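Local coordinates for protein beta-N-acetylhexosaminidase (Akkermansia muciniphila, PDB 6JEB) that hydrolyses terminal non-reducing N-acetylhexosamine residues, releasing GlcNAc from N-glycans and chitobiose, as a family 20 glycoside hydrolase, at residues Leu124-Thr129 with Lys171-Tyr176; Trp134-Pro139 with Lys244-Ser249; Phe306-Asn311 with Glu334-Ala339; Ala288-Thr293 with Gly313-Gly318. All coordinates share one frame; numbering follows the deposited sequence.

Contact 1. Residues Leu124-Thr129 with Lys171-Tyr176; sequences LHLHLT and KELVAY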
# COMPACT_ATOMS: atom_id res chain seq x y z
N LEU A 124 4.46 -3.62 -0.91
CA LEU A 124 4.77 -2.24 -0.51
C LEU A 124 4.60 -1.37 -1.75
O LEU A 124 5.33 -1.54 -2.74
CB LEU A 124 6.18 -2.10 0.04
CG LEU A 124 6.58 -0.65 0.37
CD1 LEU A 124 5.75 -0.10 1.52
CD2 LEU A 124 8.07 -0.54 0.69
N HIS A 125 3.62 -0.48 -1.69
CA HIS A 125 3.28 0.41 -2.80
C HIS A 125 3.85 1.79 -2.48
O HIS A 125 3.64 2.31 -1.38
CB HIS A 125 1.75 0.36 -2.90
CG HIS A 125 1.09 1.45 -3.70
ND1 HIS A 125 -0.27 1.63 -3.66
CD2 HIS A 125 1.58 2.41 -4.53
CE1 HIS A 125 -0.60 2.66 -4.42
NE2 HIS A 125 0.50 3.15 -4.96
N LEU A 126 4.63 2.34 -3.41
CA LEU A 126 5.27 3.65 -3.25
C LEU A 126 4.51 4.69 -4.05
O LEU A 126 4.55 4.69 -5.29
CB LEU A 126 6.72 3.61 -3.73
CG LEU A 126 7.63 2.53 -3.15
CD1 LEU A 126 9.02 2.61 -3.80
CD2 LEU A 126 7.71 2.65 -1.63
N HIS A 127 3.85 5.62 -3.35
CA HIS A 127 3.19 6.74 -4.02
C HIS A 127 4.28 7.79 -4.24
O HIS A 127 4.54 8.64 -3.38
CB HIS A 127 2.04 7.27 -3.17
CG HIS A 127 1.17 8.25 -3.88
ND1 HIS A 127 0.19 7.86 -4.77
CD2 HIS A 127 1.13 9.60 -3.84
CE1 HIS A 127 -0.41 8.93 -5.25
NE2 HIS A 127 0.14 10.00 -4.70
N LEU A 128 4.95 7.70 -5.38
CA LEU A 128 6.18 8.44 -5.62
C LEU A 128 5.95 9.86 -6.13
O LEU A 128 6.89 10.67 -6.07
CB LEU A 128 7.05 7.69 -6.64
CG LEU A 128 7.68 6.38 -6.15
CD1 LEU A 128 8.12 5.52 -7.33
CD2 LEU A 128 8.86 6.66 -5.23
N THR A 129 4.76 10.15 -6.66
CA THR A 129 4.51 11.41 -7.35
C THR A 129 3.16 11.97 -6.95
O THR A 129 2.18 11.22 -6.81
CB THR A 129 4.57 11.24 -8.89
OG1 THR A 129 3.41 10.53 -9.34
CG2 THR A 129 5.81 10.47 -9.32
N LYS A 171 16.97 0.50 -5.68
CA LYS A 171 17.38 -0.89 -5.87
C LYS A 171 17.70 -1.56 -4.54
O LYS A 171 17.42 -2.75 -4.35
CB LYS A 171 18.55 -0.99 -6.85
CG LYS A 171 18.15 -0.62 -8.28
CD LYS A 171 19.27 -0.86 -9.29
CE LYS A 171 18.75 -0.67 -10.71
NZ LYS A 171 19.73 -1.05 -11.78
N GLU A 172 18.27 -0.80 -3.60
CA GLU A 172 18.46 -1.32 -2.25
C GLU A 172 17.12 -1.69 -1.61
O GLU A 172 16.97 -2.77 -1.04
CB GLU A 172 19.20 -0.30 -1.37
CG GLU A 172 19.38 -0.80 0.06
CD GLU A 172 19.73 0.29 1.05
OE1 GLU A 172 19.36 1.46 0.83
OE2 GLU A 172 20.38 -0.04 2.07
N LEU A 173 16.14 -0.79 -1.71
CA LEU A 173 14.83 -1.05 -1.14
C LEU A 173 14.20 -2.30 -1.73
O LEU A 173 13.62 -3.12 -1.00
CB LEU A 173 13.92 0.16 -1.38
CG LEU A 173 12.47 0.02 -0.89
CD1 LEU A 173 12.41 -0.11 0.62
CD2 LEU A 173 11.63 1.20 -1.38
N VAL A 174 14.31 -2.47 -3.05
CA VAL A 174 13.75 -3.66 -3.70
C VAL A 174 14.36 -4.93 -3.13
O VAL A 174 13.66 -5.90 -2.82
CB VAL A 174 13.92 -3.56 -5.23
CG1 VAL A 174 13.76 -4.93 -5.88
CG2 VAL A 174 12.93 -2.56 -5.81
N ALA A 175 15.69 -4.95 -2.98
CA ALA A 175 16.36 -6.14 -2.46
C ALA A 175 16.02 -6.36 -0.99
O ALA A 175 15.81 -7.49 -0.55
CB ALA A 175 17.87 -6.02 -2.65
N TYR A 176 15.96 -5.26 -0.23
CA TYR A 176 15.60 -5.33 1.18
C TYR A 176 14.20 -5.92 1.35
O TYR A 176 13.98 -6.81 2.18
CB TYR A 176 15.67 -3.91 1.76
CG TYR A 176 15.61 -3.85 3.25
CD1 TYR A 176 14.39 -3.77 3.92
CD2 TYR A 176 16.78 -3.86 4.01
CE1 TYR A 176 14.34 -3.72 5.30
CE2 TYR A 176 16.73 -3.81 5.38
CZ TYR A 176 15.51 -3.74 6.02
OH TYR A 176 15.48 -3.70 7.40
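Two histidines flanking L126 grip one carboxylate oxygen, OE1 of E187, through H125 NE2 and H127 ND1, while L126 itself and L124 lean to the other side of the strand, toward L173. H127 makes a second hydrogen bond, between NE2 and D130 OD2 of the charge relay system, so both of its ring nitrogens are engaged and its rotation is fixed. On the leucine side the approach of L126 and L173 is tip to tip: L126 CD1 lies 3.8 Å from L173 CD2, and L126 CD2 follows at 4.2 Å from that same methyl. L173 holds CG anti to its backbone N (chi1 177°), which extends the branch off the helix toward the strand. This is strand-to-helix packing within a beta-alpha-beta unit of the TIM barrel, since helix 167-178 connects the parallel neighbours 123-127 and 183-187. The second methyl of L173 is used more loosely, with CD1 at 4.4 Å from L124 CD2. No hydrogen bond crosses between the segments, and only 98 Å² is buried, all of it by these three leucines. L124 also meets V113 and M116 of helix 106-118, and L126 meets V184 of strand 183-187.

Contact 2. Residues Trp134-Pro139 with Lys244-Ser249; sequences WRLPVP and KDIFPS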
# COMPACT_ATOMS: atom_id res chain seq x y z
N TRP A 134 7.82 15.06 -6.22
CA TRP A 134 8.10 13.99 -7.17
C TRP A 134 9.41 13.36 -6.71
O TRP A 134 10.42 14.07 -6.59
CB TRP A 134 8.26 14.57 -8.58
CG TRP A 134 8.58 13.54 -9.62
CD1 TRP A 134 9.75 12.84 -9.75
CD2 TRP A 134 7.70 13.06 -10.65
NE1 TRP A 134 9.65 11.95 -10.80
CE2 TRP A 134 8.41 12.07 -11.37
CE3 TRP A 134 6.40 13.38 -11.05
CZ2 TRP A 134 7.85 11.39 -12.46
CZ3 TRP A 134 5.84 12.69 -12.13
CH2 TRP A 134 6.57 11.72 -12.82
N ARG A 135 9.41 12.04 -6.44
CA ARG A 135 10.52 11.39 -5.75
C ARG A 135 11.32 10.41 -6.60
O ARG A 135 12.30 9.83 -6.08
CB ARG A 135 10.03 10.69 -4.48
CG ARG A 135 9.18 11.56 -3.57
CD ARG A 135 9.91 12.84 -3.13
NE ARG A 135 9.00 13.66 -2.33
CZ ARG A 135 9.12 14.98 -2.17
NH1 ARG A 135 10.15 15.64 -2.70
NH2 ARG A 135 8.20 15.63 -1.47
N LEU A 136 10.96 10.19 -7.87
CA LEU A 136 11.64 9.22 -8.72
C LEU A 136 12.59 9.93 -9.66
O LEU A 136 12.13 10.72 -10.50
CB LEU A 136 10.61 8.44 -9.54
CG LEU A 136 11.25 7.44 -10.51
CD1 LEU A 136 11.65 6.14 -9.81
CD2 LEU A 136 10.34 7.16 -11.70
N PRO A 137 13.89 9.66 -9.62
CA PRO A 137 14.80 10.26 -10.60
C PRO A 137 14.62 9.60 -11.96
O PRO A 137 14.41 8.39 -12.06
CB PRO A 137 16.19 9.97 -10.02
CG PRO A 137 15.99 8.67 -9.28
CD PRO A 137 14.60 8.75 -8.69
N VAL A 138 14.69 10.41 -13.01
CA VAL A 138 14.56 9.90 -14.38
C VAL A 138 15.66 10.51 -15.23
O VAL A 138 15.65 11.73 -15.47
CB VAL A 138 13.17 10.20 -14.99
CG1 VAL A 138 13.06 9.54 -16.36
CG2 VAL A 138 12.05 9.73 -14.08
N PRO A 139 16.61 9.72 -15.73
CA PRO A 139 17.64 10.26 -16.61
C PRO A 139 17.02 10.97 -17.80
O PRO A 139 16.05 10.51 -18.40
CB PRO A 139 18.43 9.02 -17.04
CG PRO A 139 18.22 8.04 -15.91
CD PRO A 139 16.82 8.29 -15.43
N LYS A 244 11.30 -0.36 -15.13
CA LYS A 244 11.68 -1.71 -15.56
C LYS A 244 13.03 -2.11 -14.98
O LYS A 244 13.22 -3.25 -14.54
CB LYS A 244 11.70 -1.77 -17.09
CG LYS A 244 12.14 -3.10 -17.66
CD LYS A 244 11.11 -4.18 -17.43
CE LYS A 244 11.54 -5.50 -18.08
NZ LYS A 244 10.51 -6.57 -17.95
N ASP A 245 13.98 -1.17 -14.97
CA ASP A 245 15.30 -1.48 -14.43
C ASP A 245 15.26 -1.67 -12.92
O ASP A 245 15.94 -2.55 -12.38
CB ASP A 245 16.29 -0.39 -14.82
CG ASP A 245 17.71 -0.76 -14.50
OD1 ASP A 245 18.14 -1.86 -14.89
OD2 ASP A 245 18.41 0.06 -13.87
N ILE A 246 14.47 -0.86 -12.21
CA ILE A 246 14.53 -0.81 -10.75
C ILE A 246 13.62 -1.83 -10.10
O ILE A 246 14.00 -2.47 -9.12
CB ILE A 246 14.19 0.61 -10.26
CG1 ILE A 246 15.22 1.62 -10.76
CG2 ILE A 246 14.08 0.64 -8.72
CD1 ILE A 246 14.75 3.07 -10.59
N PHE A 247 12.39 -1.95 -10.60
CA PHE A 247 11.33 -2.65 -9.87
C PHE A 247 10.97 -3.93 -10.59
O PHE A 247 10.17 -3.91 -11.54
CB PHE A 247 10.10 -1.74 -9.74
CG PHE A 247 10.35 -0.52 -8.90
CD1 PHE A 247 10.43 -0.61 -7.52
CD2 PHE A 247 10.52 0.73 -9.50
CE1 PHE A 247 10.67 0.52 -6.74
CE2 PHE A 247 10.74 1.87 -8.73
CZ PHE A 247 10.82 1.77 -7.34
N PRO A 248 11.49 -5.08 -10.15
CA PRO A 248 11.25 -6.34 -10.87
C PRO A 248 9.82 -6.86 -10.75
O PRO A 248 9.50 -7.84 -11.43
CB PRO A 248 12.24 -7.31 -10.22
CG PRO A 248 12.44 -6.76 -8.85
CD PRO A 248 12.41 -5.26 -9.01
N SER A 249 8.96 -6.24 -9.93
CA SER A 249 7.57 -6.69 -9.88
C SER A 249 6.90 -6.56 -11.24
O SER A 249 5.97 -7.31 -11.55
CB SER A 249 6.79 -5.90 -8.83
OG SER A 249 6.67 -4.53 -9.21
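The loop that follows strand 123-127 of the TIM barrel meets the C-terminal end of helix 230-246 here, and a single side chain, L136, carries the loop's side of the contact. Its CD1 methyl serves both partners: I246 CD1 lies 4.4 Å from L136 CD1, and F247 CE2 is 4.5 Å from that same L136 methyl. The second approach comes at the edge of the phenyl ring, near its plane, and not over a face. These separations and a buried area of 78 Å² indicate light apolar contact. L136 reaches across because its CG is anti to the backbone N (chi1 177°).

F247 is the first residue to leave helical backbone angles after the helix, and its ring folds back over the preceding residue: I246 CG2 stands 3.5 Å above the F247 ring plane, over the centre. One phenyl face is therefore occupied from within the segment, and L136 comes at the edge. On the loop, W134 NE1 donates to L136 O at 2.8 Å. The carbonyl oxygen receives it on a lone pair in its own plane and lies 4° out of the indole plane, although the N-H...O angle is a bent 139°. This bond ties the indole to the backbone of the leucine that makes the contact.

Around these side chains, V239 and L243 of helix 230-246 add to the packing on L136, L170 of helix 167-178 touches both L136 and I246, and V174 of that helix meets F247.

Contact 3. Residues Phe306-Asn311 with Glu334-Ala339; sequences FWYEGN and EKTKKA. With ACM (acetamide), chain C.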
# COMPACT_ATOMS: atom_id res chain seq x y z
N PHE A 306 -4.76 0.81 -11.23
CA PHE A 306 -5.41 2.11 -11.15
C PHE A 306 -6.20 2.23 -9.86
O PHE A 306 -6.72 1.23 -9.35
CB PHE A 306 -6.42 2.30 -12.29
CG PHE A 306 -5.87 1.98 -13.65
CD1 PHE A 306 -5.89 0.67 -14.13
CD2 PHE A 306 -5.36 2.98 -14.47
CE1 PHE A 306 -5.39 0.36 -15.39
CE2 PHE A 306 -4.86 2.67 -15.72
CZ PHE A 306 -4.88 1.37 -16.18
N TRP A 307 -6.32 3.46 -9.35
CA TRP A 307 -7.37 3.76 -8.38
C TRP A 307 -8.71 3.72 -9.10
O TRP A 307 -8.90 4.42 -10.10
CB TRP A 307 -7.16 5.15 -7.76
CG TRP A 307 -5.87 5.33 -7.02
CD1 TRP A 307 -4.81 6.12 -7.39
CD2 TRP A 307 -5.48 4.71 -5.78
NE1 TRP A 307 -3.79 6.02 -6.47
CE2 TRP A 307 -4.18 5.16 -5.47
CE3 TRP A 307 -6.12 3.82 -4.90
CZ2 TRP A 307 -3.50 4.75 -4.32
CZ3 TRP A 307 -5.45 3.42 -3.76
CH2 TRP A 307 -4.15 3.88 -3.48
N TYR A 308 -9.64 2.91 -8.60
CA TYR A 308 -10.95 2.82 -9.24
C TYR A 308 -11.74 4.10 -9.01
O TYR A 308 -11.90 4.54 -7.87
CB TYR A 308 -11.73 1.64 -8.65
CG TYR A 308 -13.05 1.39 -9.34
CD1 TYR A 308 -13.09 1.13 -10.70
CD2 TYR A 308 -14.24 1.41 -8.63
CE1 TYR A 308 -14.31 0.89 -11.35
CE2 TYR A 308 -15.46 1.18 -9.27
CZ TYR A 308 -15.48 0.92 -10.63
OH TYR A 308 -16.68 0.68 -11.28
N GLU A 309 -12.24 4.70 -10.09
CA GLU A 309 -12.94 5.98 -10.00
C GLU A 309 -14.43 5.87 -10.33
O GLU A 309 -15.08 6.89 -10.59
CB GLU A 309 -12.25 7.06 -10.84
CG GLU A 309 -10.94 7.55 -10.20
CD GLU A 309 -11.18 8.32 -8.90
OE1 GLU A 309 -11.23 9.56 -8.94
OE2 GLU A 309 -11.32 7.69 -7.84
N GLY A 310 -14.99 4.66 -10.30
CA GLY A 310 -16.42 4.48 -10.39
C GLY A 310 -16.98 4.33 -11.79
O GLY A 310 -18.20 4.16 -11.93
N ASN A 311 -16.14 4.38 -12.82
CA ASN A 311 -16.58 4.18 -14.21
C ASN A 311 -15.79 3.00 -14.76
O ASN A 311 -14.70 3.17 -15.31
CB ASN A 311 -16.38 5.43 -15.05
CG ASN A 311 -16.90 5.26 -16.47
OD1 ASN A 311 -17.55 4.26 -16.78
ND2 ASN A 311 -16.62 6.23 -17.33
N GLU A 334 -19.35 -5.35 -7.51
CA GLU A 334 -20.28 -5.82 -8.53
C GLU A 334 -19.89 -5.33 -9.92
O GLU A 334 -19.90 -6.10 -10.89
CB GLU A 334 -21.70 -5.36 -8.17
CG GLU A 334 -22.70 -5.48 -9.31
CD GLU A 334 -24.06 -4.94 -8.92
OE1 GLU A 334 -24.66 -5.46 -7.96
OE2 GLU A 334 -24.53 -3.98 -9.57
N LYS A 335 -19.54 -4.04 -10.03
CA LYS A 335 -19.22 -3.48 -11.35
C LYS A 335 -17.91 -4.03 -11.90
O LYS A 335 -17.79 -4.26 -13.11
CB LYS A 335 -19.19 -1.96 -11.29
CG LYS A 335 -20.53 -1.30 -10.98
CD LYS A 335 -21.57 -1.63 -12.03
CE LYS A 335 -22.94 -1.12 -11.61
NZ LYS A 335 -24.02 -2.12 -11.85
N THR A 336 -16.90 -4.23 -11.04
CA THR A 336 -15.65 -4.78 -11.54
C THR A 336 -15.83 -6.23 -12.00
O THR A 336 -15.23 -6.64 -13.01
CB THR A 336 -14.53 -4.67 -10.50
OG1 THR A 336 -14.94 -5.27 -9.27
CG2 THR A 336 -14.17 -3.20 -10.27
N LYS A 337 -16.64 -7.01 -11.29
CA LYS A 337 -16.93 -8.36 -11.76
C LYS A 337 -17.58 -8.33 -13.13
O LYS A 337 -17.18 -9.07 -14.04
CB LYS A 337 -17.83 -9.08 -10.76
CG LYS A 337 -18.18 -10.50 -11.19
CD LYS A 337 -19.21 -11.13 -10.28
CE LYS A 337 -19.70 -12.45 -10.86
NZ LYS A 337 -18.59 -13.44 -10.97
N LYS A 338 -18.58 -7.45 -13.32
CA LYS A 338 -19.27 -7.37 -14.60
C LYS A 338 -18.33 -6.94 -15.72
O LYS A 338 -18.49 -7.39 -16.86
CB LYS A 338 -20.45 -6.41 -14.51
CG LYS A 338 -21.56 -6.85 -13.58
CD LYS A 338 -22.81 -5.99 -13.77
CE LYS A 338 -23.83 -6.25 -12.67
NZ LYS A 338 -24.05 -7.70 -12.46
N ALA A 339 -17.36 -6.08 -15.41
CA ALA A 339 -16.43 -5.57 -16.41
C ALA A 339 -15.21 -6.46 -16.60
O ALA A 339 -14.35 -6.13 -17.42
CB ALA A 339 -15.98 -4.15 -16.03
C1 ACM C . -7.05 8.68 -3.41
O ACM C . -7.44 8.63 -2.29
N ACM C . -6.84 9.96 -4.00
C2 ACM C . -6.77 7.45 -4.26
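Van der Waals contact, with no hydrogen bond across, joins the two segments through Y308 with K335 and T336. The side chains of Y308 and K335 cross obliquely, the phenol OH lying 3.6 Å from K335 CB, so it is the root of the lysine, not its ammonium end, that meets the tyrosine. Y308 CG is anti to the backbone N (chi1 -174°), which carries the ring out to the helix. Over one ring face sits T336 CG2, 4.2 Å above the plane of Y308 and offset toward the rim; over the opposite face is G310 N, 3.6 Å above the centre of that ring. The phenol is thus held between the helix and its own following turn. In the TIM barrel, Y308 follows strand 303-307, whereas helix 329-339 comes after the adjacent strand 320-323, whose V321 touches both Y308 and T336.

Ligand contact belongs to W307, a member of the acetamide pocket. The acetamide methyl C2 lies 3.4 Å above the indole plane of W307, over its centre, while D257 OD2 and Y352 OH hydrogen-bond the ligand. W307 NE1 is hydrogen-bonded to E187 OE2. With an alanine here, the acetamide methyl would probably lose the flat wall it rests on, and E187 OE2 its indole N-H partner.

Polar bonding on the helix is partly internal: T336 OG1 bonds to S332 O one turn earlier, and also to H391 NE2 outside it.

Contact 4. Residues Ala288-Thr293 with Gly313-Gly318; sequences AFFAKT and GIYHPG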
# COMPACT_ATOMS: atom_id res chain seq x y z
N ALA A 288 -8.83 6.02 -23.61
CA ALA A 288 -7.77 5.95 -24.62
C ALA A 288 -6.42 6.30 -24.03
O ALA A 288 -5.40 5.71 -24.41
CB ALA A 288 -8.10 6.88 -25.78
N PHE A 289 -6.38 7.26 -23.11
CA PHE A 289 -5.13 7.63 -22.46
C PHE A 289 -4.55 6.45 -21.69
O PHE A 289 -3.36 6.14 -21.80
CB PHE A 289 -5.37 8.83 -21.52
CG PHE A 289 -4.18 9.18 -20.67
CD1 PHE A 289 -3.10 9.83 -21.22
CD2 PHE A 289 -4.14 8.84 -19.32
CE1 PHE A 289 -1.98 10.14 -20.44
CE2 PHE A 289 -3.03 9.14 -18.54
CZ PHE A 289 -1.95 9.80 -19.10
N PHE A 290 -5.39 5.78 -20.89
CA PHE A 290 -4.91 4.62 -20.15
C PHE A 290 -4.51 3.48 -21.08
O PHE A 290 -3.54 2.76 -20.80
CB PHE A 290 -5.97 4.16 -19.15
CG PHE A 290 -6.10 5.04 -17.94
CD1 PHE A 290 -5.01 5.75 -17.46
CD2 PHE A 290 -7.31 5.14 -17.27
CE1 PHE A 290 -5.13 6.56 -16.33
CE2 PHE A 290 -7.43 5.94 -16.14
CZ PHE A 290 -6.34 6.65 -15.67
N ALA A 291 -5.24 3.29 -22.18
CA ALA A 291 -4.90 2.22 -23.11
C ALA A 291 -3.55 2.48 -23.77
O ALA A 291 -2.74 1.55 -23.94
CB ALA A 291 -5.99 2.05 -24.17
N LYS A 292 -3.28 3.73 -24.14
CA LYS A 292 -1.99 4.06 -24.72
C LYS A 292 -0.87 3.88 -23.70
O LYS A 292 0.21 3.38 -24.04
CB LYS A 292 -2.02 5.49 -25.26
CG LYS A 292 -0.80 5.90 -26.06
CD LYS A 292 -1.11 7.16 -26.85
CE LYS A 292 0.09 7.65 -27.63
NZ LYS A 292 -0.29 8.77 -28.54
N THR A 293 -1.12 4.27 -22.45
CA THR A 293 -0.11 4.07 -21.41
C THR A 293 0.12 2.58 -21.16
O THR A 293 1.27 2.14 -21.02
CB THR A 293 -0.56 4.77 -20.13
OG1 THR A 293 -0.90 6.13 -20.43
CG2 THR A 293 0.56 4.78 -19.10
N GLY A 313 -15.97 1.43 -17.32
CA GLY A 313 -15.76 1.43 -18.76
C GLY A 313 -14.43 1.99 -19.21
O GLY A 313 -14.04 1.76 -20.36
N ILE A 314 -13.71 2.71 -18.34
CA ILE A 314 -12.44 3.30 -18.76
C ILE A 314 -11.25 2.35 -18.62
O ILE A 314 -10.14 2.70 -19.04
CB ILE A 314 -12.11 4.66 -18.10
CG1 ILE A 314 -11.84 4.51 -16.60
CG2 ILE A 314 -13.23 5.67 -18.36
CD1 ILE A 314 -11.29 5.79 -15.96
N TYR A 315 -11.45 1.16 -18.06
CA TYR A 315 -10.39 0.18 -17.89
C TYR A 315 -10.58 -0.96 -18.88
O TYR A 315 -11.64 -1.12 -19.48
CB TYR A 315 -10.36 -0.34 -16.45
CG TYR A 315 -10.47 0.78 -15.44
CD1 TYR A 315 -9.38 1.60 -15.15
CD2 TYR A 315 -11.68 1.05 -14.80
CE1 TYR A 315 -9.49 2.65 -14.25
CE2 TYR A 315 -11.80 2.09 -13.90
CZ TYR A 315 -10.70 2.89 -13.62
OH TYR A 315 -10.82 3.93 -12.73
N HIS A 316 -9.52 -1.74 -19.05
CA HIS A 316 -9.56 -2.88 -19.96
C HIS A 316 -9.74 -4.16 -19.16
O HIS A 316 -9.14 -4.32 -18.10
CB HIS A 316 -8.24 -2.97 -20.74
CG HIS A 316 -8.29 -3.93 -21.89
ND1 HIS A 316 -8.14 -5.29 -21.74
CD2 HIS A 316 -8.47 -3.72 -23.22
CE1 HIS A 316 -8.22 -5.88 -22.92
NE2 HIS A 316 -8.42 -4.94 -23.83
N PRO A 317 -10.57 -5.09 -19.65
CA PRO A 317 -10.73 -6.37 -18.95
C PRO A 317 -9.38 -7.00 -18.61
O PRO A 317 -8.44 -6.95 -19.41
CB PRO A 317 -11.51 -7.22 -19.96
CG PRO A 317 -12.32 -6.22 -20.70
CD PRO A 317 -11.45 -4.99 -20.82
N GLY A 318 -9.28 -7.55 -17.41
CA GLY A 318 -8.07 -8.16 -16.93
C GLY A 318 -7.20 -7.25 -16.09
O GLY A 318 -6.30 -7.75 -15.41
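F290 presents a ring edge to I314, whose CD1 methyl sits near the phenyl plane, 3.9 Å from F290 CE2. I314 gets there with CG1 between its backbone N and carbonyl carbon (chi1 68°), the crowded position. That same branch packs over the ring of the next residue: I314 CG1 stands 3.5 Å above the Y315 ring plane, over the centre. The isoleucine thus meets two aromatic rings, one at its edge through CD1 and the other over a face through CG1. The rings themselves also meet, F290 CE2 lying 4.3 Å from Y315 CE1 in an oblique approach that is no regular stack. Y315 points its CB away from the helix, and it is the far part of its ring that returns to F290.

The helical side is internally braced. F289 O accepts two bonds, from T293 N at 3.0 Å and from T293 OG1 at 2.8 Å, and the donors arrive from opposite faces of its plane. Further along the loop, H316 ND1 donates to P317 O at 2.9 Å with an N-H...O angle of 155°, tying the imidazole to the outgoing loop.

F306 of strand 303-307 places its ring against both F290 and Y315, completing an aromatic cluster. The arrangement belongs to the TIM barrel of family 20: helix 282-299 packs on the link between strands 303-307 and 320-323, which here holds a short 3-10 segment where a regular barrel helix would be expected.

How the contacts relate
Contacts 1 and 2 are neighbours, with centres 9 Å apart: V174 CG1 packs 3.4 Å from P248 CD, and L128 O probably accepts a hydrogen bond from R135 N at 2.9 Å. Contacts 3 and 4 form the other pair, centres 12 Å apart, where Y308 CD1 lies 3.6 Å from Y315 CE2 and Y315 OH probably bonds to E309 N at 3.1 Å. The pairs are bridged beside the acetamide pocket: contacts 1 and 3 have centres 26 Å apart, yet H125 CE1 touches W307 CZ2 at 3.6 Å, and E187 bonds histidines of contact 1 and the acetamide-contacting tryptophan of contact 3. Contacts 2 and 4 stay about 11 Å apart at their nearest atoms.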